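Local coordinates for protein NADH dehydrogenase, putative (Plasmodium falciparum, PDB 5JWC) that probably oxidises NADH and passes the electrons through a bound flavin to ubiquinone, as a type II NADH dehydrogenase of the malaria parasite, at residues G75-N80 with F506-K511; S36-F41 with N61-T66. All coordinates share one frame; numbering follows the deposited sequence.

Contact 1: G75-N80 with F506-K511; sequences GTLSVN and FIDFIK. With 4W0 (5-fluoro-3-methyl-2-{4-[4-(trifluoromethoxy)benzyl]phenyl}quinolin-4(1H)-one), chain K; 4W0 (5-fluoro-3-methyl-2-{4-[4-(trifluoromethoxy)benzyl]phenyl}quinolin-4(1H)-one), chain L.
The phenyl ring of Phe509 takes the CD2 methyl of Leu77 over one face, displaced toward the rim, while the CG2 methyl of Thr76 comes up to CE1 at a slant. It is a CH-pi contact: Leu77 CD2 stands 4.2 Å from the centroid of the Phe509 ring and 23° off its normal. Outside the two segments, Phe505 pairs with the Phe509 ring edge-to-face and Lys489 makes a cation-pi contact with it. The second flat group is the carboxylate of Asp508, and one of its oxygens does most of the work. Ser78 N gives a hydrogen bond of 2.6 Å to Asp508 OD2, arriving from above the carboxylate plane, 36° out of it. The hydroxyl of the same serine is the second donor, with Ser78 OG 2.8 Å from Asp508 OD2 on the syn lone pair. With chi1 at 62°, OG lies between the backbone N and the carbonyl carbon of Ser78, which lets amide and hydroxyl converge on one acceptor. Leu77 CD2 also packs against Asp508 CB, at 3.8 Å, bridging the acid and the ring. On its other side the 75-80 turn lines two quinolone sites: Gly75 CA is 3.4 Å from C6 of the chain L inhibitor, and Val79 CG2 is 3.6 Å from C12 of the chain K copy. The contact ties the turn after helix 69-74 to the C-terminal helix 499-515. Thr76 OG1 is hydrogen-bonded to Glu206 and Arg517. Two donors on a single oxygen of a buried acid would favour the ionised carboxylate and fix its rotation, so the backbone at Ser78, a wall of the inhibitor pocket, is probably held firmly.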
loop_
_atom_site.group_PDB
_atom_site.type_symbol
_atom_site.label_atom_id
_atom_site.label_comp_id
_atom_site.label_asym_id
_atom_site.label_seq_id
_atom_site.Cartn_x
_atom_site.Cartn_y
_atom_site.Cartn_z
ATOM N N GLY A 75 2.119 -9.652 6.534
ATOM C CA GLY A 75 2.463 -9.596 5.126
ATOM C C GLY A 75 2.370 -10.934 4.411
ATOM O O GLY A 75 2.873 -11.079 3.304
ATOM N N THR A 76 1.723 -11.921 5.027
ATOM C CA THR A 76 1.533 -13.215 4.367
ATOM C C THR A 76 0.674 -13.091 3.092
ATOM O O THR A 76 0.901 -13.789 2.102
ATOM C CB THR A 76 0.886 -14.250 5.333
ATOM O OG1 THR A 76 1.825 -14.611 6.353
ATOM C CG2 THR A 76 0.469 -15.511 4.591
ATOM N N LEU A 77 -0.326 -12.215 3.126
ATOM C CA LEU A 77 -1.142 -11.936 1.948
ATOM C C LEU A 77 -1.183 -10.425 1.739
ATOM O O LEU A 77 -0.923 -9.678 2.670
ATOM C CB LEU A 77 -2.556 -12.484 2.122
ATOM C CG LEU A 77 -2.683 -13.991 2.301
ATOM C CD1 LEU A 77 -4.139 -14.336 2.621
ATOM C CD2 LEU A 77 -2.227 -14.704 1.046
ATOM N N SER A 78 -1.527 -9.978 0.535
ATOM C CA SER A 78 -1.559 -8.550 0.230
ATOM C C SER A 78 -2.986 -7.983 0.178
ATOM O O SER A 78 -3.984 -8.715 0.246
ATOM C CB SER A 78 -0.864 -8.277 -1.105
ATOM O OG SER A 78 -1.548 -8.934 -2.162
ATOM N N VAL A 79 -3.073 -6.664 0.053
ATOM C CA VAL A 79 -4.352 -5.999 0.039
ATOM C C VAL A 79 -5.224 -6.447 -1.136
ATOM O O VAL A 79 -6.445 -6.476 -1.012
ATOM C CB VAL A 79 -4.162 -4.469 0.031
ATOM C CG1 VAL A 79 -5.485 -3.735 -0.207
ATOM C CG2 VAL A 79 -3.589 -4.043 1.363
ATOM N N ASN A 80 -4.620 -6.805 -2.266
ATOM C CA ASN A 80 -5.434 -7.252 -3.411
ATOM C C ASN A 80 -6.212 -8.546 -3.147
ATOM O O ASN A 80 -7.237 -8.808 -3.800
ATOM C CB ASN A 80 -4.559 -7.412 -4.664
ATOM C CG ASN A 80 -4.047 -6.067 -5.188
ATOM O OD1 ASN A 80 -2.844 -5.822 -5.240
ATOM N ND2 ASN A 80 -4.974 -5.179 -5.541
ATOM N N PHE A 506 -3.342 -17.015 -4.887
ATOM C CA PHE A 506 -2.375 -17.992 -5.352
ATOM C C PHE A 506 -0.980 -17.361 -5.509
ATOM O O PHE A 506 0.030 -17.929 -5.065
ATOM C CB PHE A 506 -2.863 -18.607 -6.668
ATOM C CG PHE A 506 -1.910 -19.610 -7.258
ATOM C CD1 PHE A 506 -1.901 -20.913 -6.815
ATOM C CD2 PHE A 506 -1.020 -19.248 -8.251
ATOM C CE1 PHE A 506 -1.028 -21.847 -7.358
ATOM C CE2 PHE A 506 -0.142 -20.181 -8.799
ATOM C CZ PHE A 506 -0.145 -21.481 -8.341
ATOM N N ILE A 507 -0.924 -16.188 -6.140
ATOM C CA ILE A 507 0.355 -15.519 -6.405
ATOM C C ILE A 507 1.072 -15.168 -5.102
ATOM O O ILE A 507 2.288 -15.355 -4.975
ATOM C CB ILE A 507 0.170 -14.224 -7.233
ATOM C CG1 ILE A 507 -0.321 -14.541 -8.651
ATOM C CG2 ILE A 507 1.472 -13.383 -7.260
ATOM C CD1 ILE A 507 0.517 -15.578 -9.387
ATOM N N ASP A 508 0.314 -14.669 -4.127
ATOM C CA ASP A 508 0.900 -14.300 -2.849
ATOM C C ASP A 508 1.572 -15.480 -2.152
ATOM O O ASP A 508 2.618 -15.317 -1.524
ATOM C CB ASP A 508 -0.161 -13.694 -1.923
ATOM C CG ASP A 508 -0.378 -12.208 -2.186
ATOM O OD1 ASP A 508 0.321 -11.644 -3.068
ATOM O OD2 ASP A 508 -1.233 -11.601 -1.500
ATOM N N PHE A 509 0.988 -16.672 -2.254
ATOM C CA PHE A 509 1.629 -17.822 -1.621
ATOM C C PHE A 509 2.887 -18.234 -2.382
ATOM O O PHE A 509 3.892 -18.570 -1.760
ATOM C CB PHE A 509 0.638 -18.981 -1.472
ATOM C CG PHE A 509 -0.251 -18.833 -0.263
ATOM C CD1 PHE A 509 0.309 -18.791 1.010
ATOM C CD2 PHE A 509 -1.629 -18.715 -0.390
ATOM C CE1 PHE A 509 -0.479 -18.631 2.130
ATOM C CE2 PHE A 509 -2.418 -18.573 0.713
ATOM C CZ PHE A 509 -1.844 -18.527 1.986
ATOM N N ILE A 510 2.849 -18.188 -3.711
ATOM C CA ILE A 510 4.073 -18.361 -4.492
ATOM C C ILE A 510 5.125 -17.319 -4.099
ATOM O O ILE A 510 6.288 -17.653 -3.861
ATOM C CB ILE A 510 3.830 -18.251 -6.003
ATOM C CG1 ILE A 510 2.835 -19.315 -6.466
ATOM C CG2 ILE A 510 5.159 -18.393 -6.766
ATOM C CD1 ILE A 510 3.310 -20.718 -6.217
ATOM N N LYS A 511 4.706 -16.056 -4.030
ATOM C CA LYS A 511 5.614 -14.959 -3.729
ATOM C C LYS A 511 6.297 -15.158 -2.383
ATOM O O LYS A 511 7.509 -14.994 -2.247
ATOM C CB LYS A 511 4.857 -13.624 -3.751
ATOM C CG LYS A 511 5.739 -12.376 -3.530
ATOM C CD LYS A 511 5.886 -11.994 -2.043
ATOM C CE LYS A 511 6.930 -10.873 -1.855
ATOM N NZ LYS A 511 6.465 -9.580 -2.458
HETATM C C1 4W0 K . -0.238 1.466 -7.335
HETATM C C2 4W0 K . -0.783 1.584 -6.048
HETATM C C3 4W0 K . -1.466 0.486 -5.493
HETATM C C4 4W0 K . -1.622 -0.736 -6.187
HETATM C C5 4W0 K . -1.073 -0.837 -7.467
HETATM C C6 4W0 K . -0.390 0.244 -8.040
HETATM O O1 4W0 K . -8.013 3.528 4.380
HETATM C C7 4W0 K . -2.368 -1.900 -5.575
HETATM C C8 4W0 K . -2.913 -1.755 -4.235
HETATM C C9 4W0 K . -2.743 -0.450 -3.551
HETATM C C10 4W0 K . -3.166 -0.155 -2.157
HETATM C C11 4W0 K . -2.575 -0.972 -1.197
HETATM C C12 4W0 K . -2.867 -0.784 0.132
HETATM C C13 4W0 K . -3.705 0.253 0.464
HETATM C C14 4W0 K . -4.267 1.106 -0.480
HETATM C C15 4W0 K . -3.982 0.899 -1.813
HETATM O O2 4W0 K . -2.520 -2.959 -6.168
HETATM N N 4W0 K . -2.021 0.628 -4.143
HETATM C C16 4W0 K . -3.925 0.405 1.932
HETATM C C17 4W0 K . -5.029 1.228 2.518
HETATM C C18 4W0 K . -6.361 0.941 2.267
HETATM C C19 4W0 K . -7.348 1.700 2.882
HETATM C C20 4W0 K . -7.010 2.734 3.750
HETATM C C21 4W0 K . -5.664 2.992 4.009
HETATM C C22 4W0 K . -4.674 2.239 3.400
HETATM C C23 4W0 K . -3.640 -2.927 -3.607
HETATM F F1 4W0 K . -1.211 -1.967 -8.139
HETATM C C24 4W0 K . -8.915 4.354 3.638
HETATM F F2 4W0 K . -8.346 4.608 2.449
HETATM F F3 4W0 K . -9.134 5.525 4.272
HETATM F F4 4W0 K . -10.144 3.782 3.543
HETATM C C1 4W0 L . 0.830 -6.473 3.684
HETATM C C2 4W0 L . 1.208 -5.140 3.481
HETATM C C3 4W0 L . 1.984 -4.823 2.347
HETATM C C4 4W0 L . 2.374 -5.799 1.406
HETATM C C5 4W0 L . 1.987 -7.123 1.623
HETATM C C6 4W0 L . 1.216 -7.460 2.740
HETATM O O1 4W0 L . 6.833 6.357 2.880
HETATM C C7 4W0 L . 3.194 -5.433 0.196
HETATM C C8 4W0 L . 3.577 -4.048 -0.003
HETATM C C9 4W0 L . 3.154 -3.056 1.012
HETATM C C10 4W0 L . 3.403 -1.592 0.909
HETATM C C11 4W0 L . 2.825 -1.014 -0.218
HETATM C C12 4W0 L . 2.948 0.333 -0.443
HETATM C C13 4W0 L . 3.608 1.089 0.490
HETATM C C14 4W0 L . 4.154 0.542 1.646
HETATM C C15 4W0 L . 4.040 -0.825 1.859
HETATM O O2 4W0 L . 3.550 -6.267 -0.614
HETATM N N 4W0 L . 2.360 -3.425 2.143
HETATM C C16 4W0 L . 3.639 2.548 0.151
HETATM C C17 4W0 L . 4.519 3.507 0.884
HETATM C C18 4W0 L . 5.898 3.374 0.870
HETATM C C19 4W0 L . 6.672 4.323 1.530
HETATM C C20 4W0 L . 6.062 5.386 2.191
HETATM C C21 4W0 L . 4.677 5.507 2.182
HETATM C C22 4W0 L . 3.902 4.569 1.523
HETATM C C23 4W0 L . 4.393 -3.694 -1.230
HETATM F F1 4W0 L . 2.348 -8.057 0.753
HETATM C C24 4W0 L . 7.559 5.985 4.047
HETATM F F2 4W0 L . 6.855 5.069 4.725
HETATM F F3 4W0 L . 7.825 7.057 4.831
HETATM F F4 4W0 L . 8.749 5.481 3.679
#

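Contact 2: S36-F41 with N61-T66; sequences SGWGGF and NYFTFT. With FAD (flavin-adenine dinucleotide), chain C.
The FAD pocket is built here from the glycine-rich turn and helix start at Ser36-Phe41 and the segment Asn61-Thr66, which holds the short strand 62-64, with Trp38 and Thr66 meeting beside the ribityl chain of the cofactor. Trp38 NE1 donates to Thr66 OG1 over 2.9 Å, with that oxygen tilted 21° out of the indole plane. The same hydroxyl lies 2.6 Å from FAD O2', a hydrogen bond in which either oxygen could be the donor, so the threonine hydroxyl links the indole N-H to the ribityl chain. Its chi1 of 51° sets OG1 between the backbone N and the carbonyl carbon of Thr66, facing both partners. Beside this bond the aromatic side chains form a cluster. Phe63 drives its edge into the face of Trp38, a T-shaped pair with planes at 82°, and Phe63 CZ sits over the centre of the indole, 3.6 Å from Trp38 CE2. Phe65 meets the far rim of the indole, with Trp38 CZ2 over one face of the phenyl. The cluster packs Phe63 and Phe65 against the dinucleotide-binding turn of a Rossmann-type fold, whose GxGxxG pattern includes Gly37 and Gly40. Gly37 is the N-cap of helix 38-46, and its CA passes 3.2 Å from FAD O5B, so backbone and cofactor pack directly together. The helix start presents its amides to the pyrophosphate: Trp38 N donates to FAD O2A and Gly39 N to FAD O1P. Phe41 and Phe63 have planes nearly parallel but slid so that they barely overlap; Phe63 CB lies over the Phe41 face, 3.9 Å from its centroid. Ser36 O receives a CA-H...O contact from Phe63 CA at 3.4 Å, while the hydroxyl of Ser36 is hydrogen-bonded to Ser58 and to the carbonyl of Arg60.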
loop_
_atom_site.group_PDB
_atom_site.type_symbol
_atom_site.label_atom_id
_atom_site.label_comp_id
_atom_site.label_asym_id
_atom_site.label_seq_id
_atom_site.Cartn_x
_atom_site.Cartn_y
_atom_site.Cartn_z
ATOM N N SER A 36 -20.882 -1.415 2.889
ATOM C CA SER A 36 -20.232 -2.162 1.820
ATOM C C SER A 36 -19.479 -3.376 2.391
ATOM O O SER A 36 -18.392 -3.721 1.931
ATOM C CB SER A 36 -19.265 -1.257 1.038
ATOM O OG SER A 36 -18.395 -0.529 1.912
ATOM N N GLY A 37 -20.060 -4.015 3.402
ATOM C CA GLY A 37 -19.383 -5.102 4.077
ATOM C C GLY A 37 -19.980 -6.444 3.716
ATOM O O GLY A 37 -20.580 -6.587 2.662
ATOM N N TRP A 38 -19.841 -7.424 4.606
ATOM C CA TRP A 38 -20.309 -8.772 4.286
ATOM C C TRP A 38 -21.801 -8.791 3.959
ATOM O O TRP A 38 -22.222 -9.444 3.011
ATOM C CB TRP A 38 -19.983 -9.749 5.423
ATOM C CG TRP A 38 -18.545 -10.252 5.336
ATOM C CD1 TRP A 38 -17.475 -9.770 6.011
ATOM C CD2 TRP A 38 -18.054 -11.294 4.487
ATOM N NE1 TRP A 38 -16.339 -10.455 5.655
ATOM C CE2 TRP A 38 -16.664 -11.399 4.723
ATOM C CE3 TRP A 38 -18.648 -12.166 3.564
ATOM C CZ2 TRP A 38 -15.864 -12.344 4.077
ATOM C CZ3 TRP A 38 -17.847 -13.101 2.914
ATOM C CH2 TRP A 38 -16.473 -13.172 3.169
ATOM N N GLY A 39 -22.597 -8.059 4.715
ATOM C CA GLY A 39 -24.010 -7.988 4.412
ATOM C C GLY A 39 -24.305 -7.166 3.167
ATOM O O GLY A 39 -24.918 -7.654 2.209
ATOM N N GLY A 40 -23.871 -5.907 3.191
ATOM C CA GLY A 40 -24.198 -4.966 2.134
ATOM C C GLY A 40 -23.706 -5.413 0.775
ATOM O O GLY A 40 -24.472 -5.422 -0.188
ATOM N N PHE A 41 -22.432 -5.792 0.696
ATOM C CA PHE A 41 -21.823 -6.218 -0.563
ATOM C C PHE A 41 -22.448 -7.505 -1.092
ATOM O O PHE A 41 -22.731 -7.616 -2.295
ATOM C CB PHE A 41 -20.292 -6.388 -0.392
ATOM C CG PHE A 41 -19.545 -6.700 -1.678
ATOM C CD1 PHE A 41 -19.656 -5.886 -2.782
ATOM C CD2 PHE A 41 -18.734 -7.817 -1.767
ATOM C CE1 PHE A 41 -18.956 -6.178 -3.969
ATOM C CE2 PHE A 41 -18.023 -8.116 -2.943
ATOM C CZ PHE A 41 -18.140 -7.284 -4.043
ATOM N N ASN A 61 -15.372 2.570 -0.121
ATOM C CA ASN A 61 -15.764 2.201 -1.480
ATOM C C ASN A 61 -15.194 0.851 -1.912
ATOM O O ASN A 61 -15.153 0.522 -3.098
ATOM C CB ASN A 61 -15.402 3.315 -2.471
ATOM C CG ASN A 61 -13.951 3.323 -2.836
ATOM O OD1 ASN A 61 -13.093 3.038 -2.005
ATOM N ND2 ASN A 61 -13.663 3.654 -4.089
ATOM N N TYR A 62 -14.789 0.053 -0.935
ATOM C CA TYR A 62 -14.381 -1.320 -1.201
ATOM C C TYR A 62 -14.995 -2.242 -0.147
ATOM O O TYR A 62 -15.344 -1.792 0.928
ATOM C CB TYR A 62 -12.844 -1.446 -1.210
ATOM C CG TYR A 62 -12.215 -0.870 0.042
ATOM C CD1 TYR A 62 -11.963 -1.672 1.154
ATOM C CD2 TYR A 62 -11.899 0.479 0.126
ATOM C CE1 TYR A 62 -11.403 -1.165 2.289
ATOM C CE2 TYR A 62 -11.323 1.010 1.285
ATOM C CZ TYR A 62 -11.089 0.175 2.362
ATOM O OH TYR A 62 -10.543 0.677 3.521
ATOM N N PHE A 63 -15.121 -3.524 -0.481
ATOM C CA PHE A 63 -15.501 -4.578 0.462
ATOM C C PHE A 63 -14.225 -5.142 1.078
ATOM O O PHE A 63 -13.231 -5.308 0.374
ATOM C CB PHE A 63 -16.295 -5.677 -0.262
ATOM C CG PHE A 63 -16.255 -7.041 0.414
ATOM C CD1 PHE A 63 -17.094 -7.333 1.493
ATOM C CD2 PHE A 63 -15.392 -8.041 -0.052
ATOM C CE1 PHE A 63 -17.076 -8.599 2.099
ATOM C CE2 PHE A 63 -15.362 -9.295 0.550
ATOM C CZ PHE A 63 -16.207 -9.574 1.622
ATOM N N THR A 64 -14.251 -5.437 2.378
ATOM C CA THR A 64 -13.093 -6.027 3.051
ATOM C C THR A 64 -13.334 -7.483 3.403
ATOM O O THR A 64 -14.274 -7.799 4.146
ATOM C CB THR A 64 -12.757 -5.269 4.340
ATOM O OG1 THR A 64 -12.453 -3.907 4.015
ATOM C CG2 THR A 64 -11.552 -5.930 5.090
ATOM N N PHE A 65 -12.495 -8.360 2.868
ATOM C CA PHE A 65 -12.559 -9.781 3.195
ATOM C C PHE A 65 -11.924 -10.000 4.580
ATOM O O PHE A 65 -10.773 -10.436 4.695
ATOM C CB PHE A 65 -11.865 -10.619 2.102
ATOM C CG PHE A 65 -12.253 -12.085 2.110
ATOM C CD1 PHE A 65 -13.345 -12.541 1.387
ATOM C CD2 PHE A 65 -11.513 -13.005 2.853
ATOM C CE1 PHE A 65 -13.702 -13.895 1.413
ATOM C CE2 PHE A 65 -11.860 -14.354 2.874
ATOM C CZ PHE A 65 -12.964 -14.795 2.155
ATOM N N THR A 66 -12.690 -9.697 5.631
ATOM C CA THR A 66 -12.162 -9.651 7.003
ATOM C C THR A 66 -11.431 -10.904 7.526
ATOM O O THR A 66 -10.476 -10.767 8.289
ATOM C CB THR A 66 -13.290 -9.316 8.006
ATOM O OG1 THR A 66 -14.401 -10.186 7.788
ATOM C CG2 THR A 66 -13.768 -7.876 7.803
HETATM P PA FAD C . -19.093 -5.153 7.993
HETATM O O1A FAD C . -18.088 -4.653 8.992
HETATM O O2A FAD C . -18.602 -6.275 7.149
HETATM O O5B FAD C . -19.606 -3.943 7.063
HETATM C C5B FAD C . -20.155 -2.765 7.609
HETATM C C4B FAD C . -20.128 -1.727 6.499
HETATM O O4B FAD C . -20.899 -0.609 6.889
HETATM C C3B FAD C . -18.705 -1.226 6.234
HETATM O O3B FAD C . -18.537 -1.073 4.841
HETATM C C2B FAD C . -18.699 0.152 6.856
HETATM O O2B FAD C . -17.805 1.005 6.178
HETATM C C1B FAD C . -20.149 0.553 6.615
HETATM N N9A FAD C . -20.657 1.619 7.482
HETATM C C8A FAD C . -20.354 1.857 8.802
HETATM N N7A FAD C . -21.075 2.936 9.199
HETATM C C5A FAD C . -21.823 3.376 8.164
HETATM C C6A FAD C . -22.718 4.428 8.044
HETATM N N6A FAD C . -23.025 5.173 9.105
HETATM N N1A FAD C . -23.353 4.629 6.840
HETATM C C2A FAD C . -23.095 3.794 5.768
HETATM N N3A FAD C . -22.198 2.749 5.895
HETATM C C4A FAD C . -21.569 2.555 7.076
HETATM N N1 FAD C . -16.534 -13.930 10.491
HETATM C C2 FAD C . -16.584 -15.240 10.101
HETATM O O2 FAD C . -17.672 -15.761 9.882
HETATM N N3 FAD C . -15.424 -15.978 9.934
HETATM C C4 FAD C . -14.191 -15.420 10.146
HETATM O O4 FAD C . -13.172 -16.104 9.977
HETATM C C4X FAD C . -14.124 -14.086 10.530
HETATM N N5 FAD C . -12.909 -13.479 10.756
HETATM C C5X FAD C . -12.870 -12.143 11.138
HETATM C C6 FAD C . -11.651 -11.524 11.344
HETATM C C7 FAD C . -11.581 -10.190 11.729
HETATM C C7M FAD C . -10.225 -9.562 11.954
HETATM C C8 FAD C . -12.749 -9.458 11.895
HETATM C C8M FAD C . -12.698 -8.018 12.313
HETATM C C9 FAD C . -13.982 -10.079 11.685
HETATM C C9A FAD C . -14.045 -11.416 11.300
HETATM N N10 FAD C . -15.263 -12.037 11.082
HETATM C C10 FAD C . -15.302 -13.350 10.696
HETATM C "C1'" FAD C . -16.557 -11.309 11.299
HETATM C "C2'" FAD C . -17.100 -10.566 10.106
HETATM O "O2'" FAD C . -16.128 -9.665 9.652
HETATM C "C3'" FAD C . -18.293 -9.757 10.584
HETATM O "O3'" FAD C . -19.229 -10.582 11.240
HETATM C "C4'" FAD C . -18.902 -9.116 9.349
HETATM O "O4'" FAD C . -18.025 -8.086 8.971
HETATM C "C5'" FAD C . -20.296 -8.561 9.594
HETATM O "O5'" FAD C . -20.773 -8.069 8.359
HETATM P P FAD C . -21.540 -6.653 8.308
HETATM O O1P FAD C . -22.032 -6.410 6.899
HETATM O O2P FAD C . -22.614 -6.706 9.358
HETATM O O3P FAD C . -20.435 -5.568 8.788
#

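How the contacts relate
Starting from the N terminus, contact 2 comes first: the chain leaves strand 30-34, turns into helix 38-46, runs through strand 53-57 and returns at strand 62-64, closing a short loop of 19 intervening residues. Helix 69-74 follows, and the turn at 75-80 then waits for a partner more than 400 residues later, on helix 499-515. The two contacts are therefore in series, neither nested nor crossed. Contact 2 is internal to the nucleotide-binding part of the fold, whereas contact 1 joins that part to the C-terminal region. Their centres are about 20 Å apart and they do not touch, although both reach the second subunit.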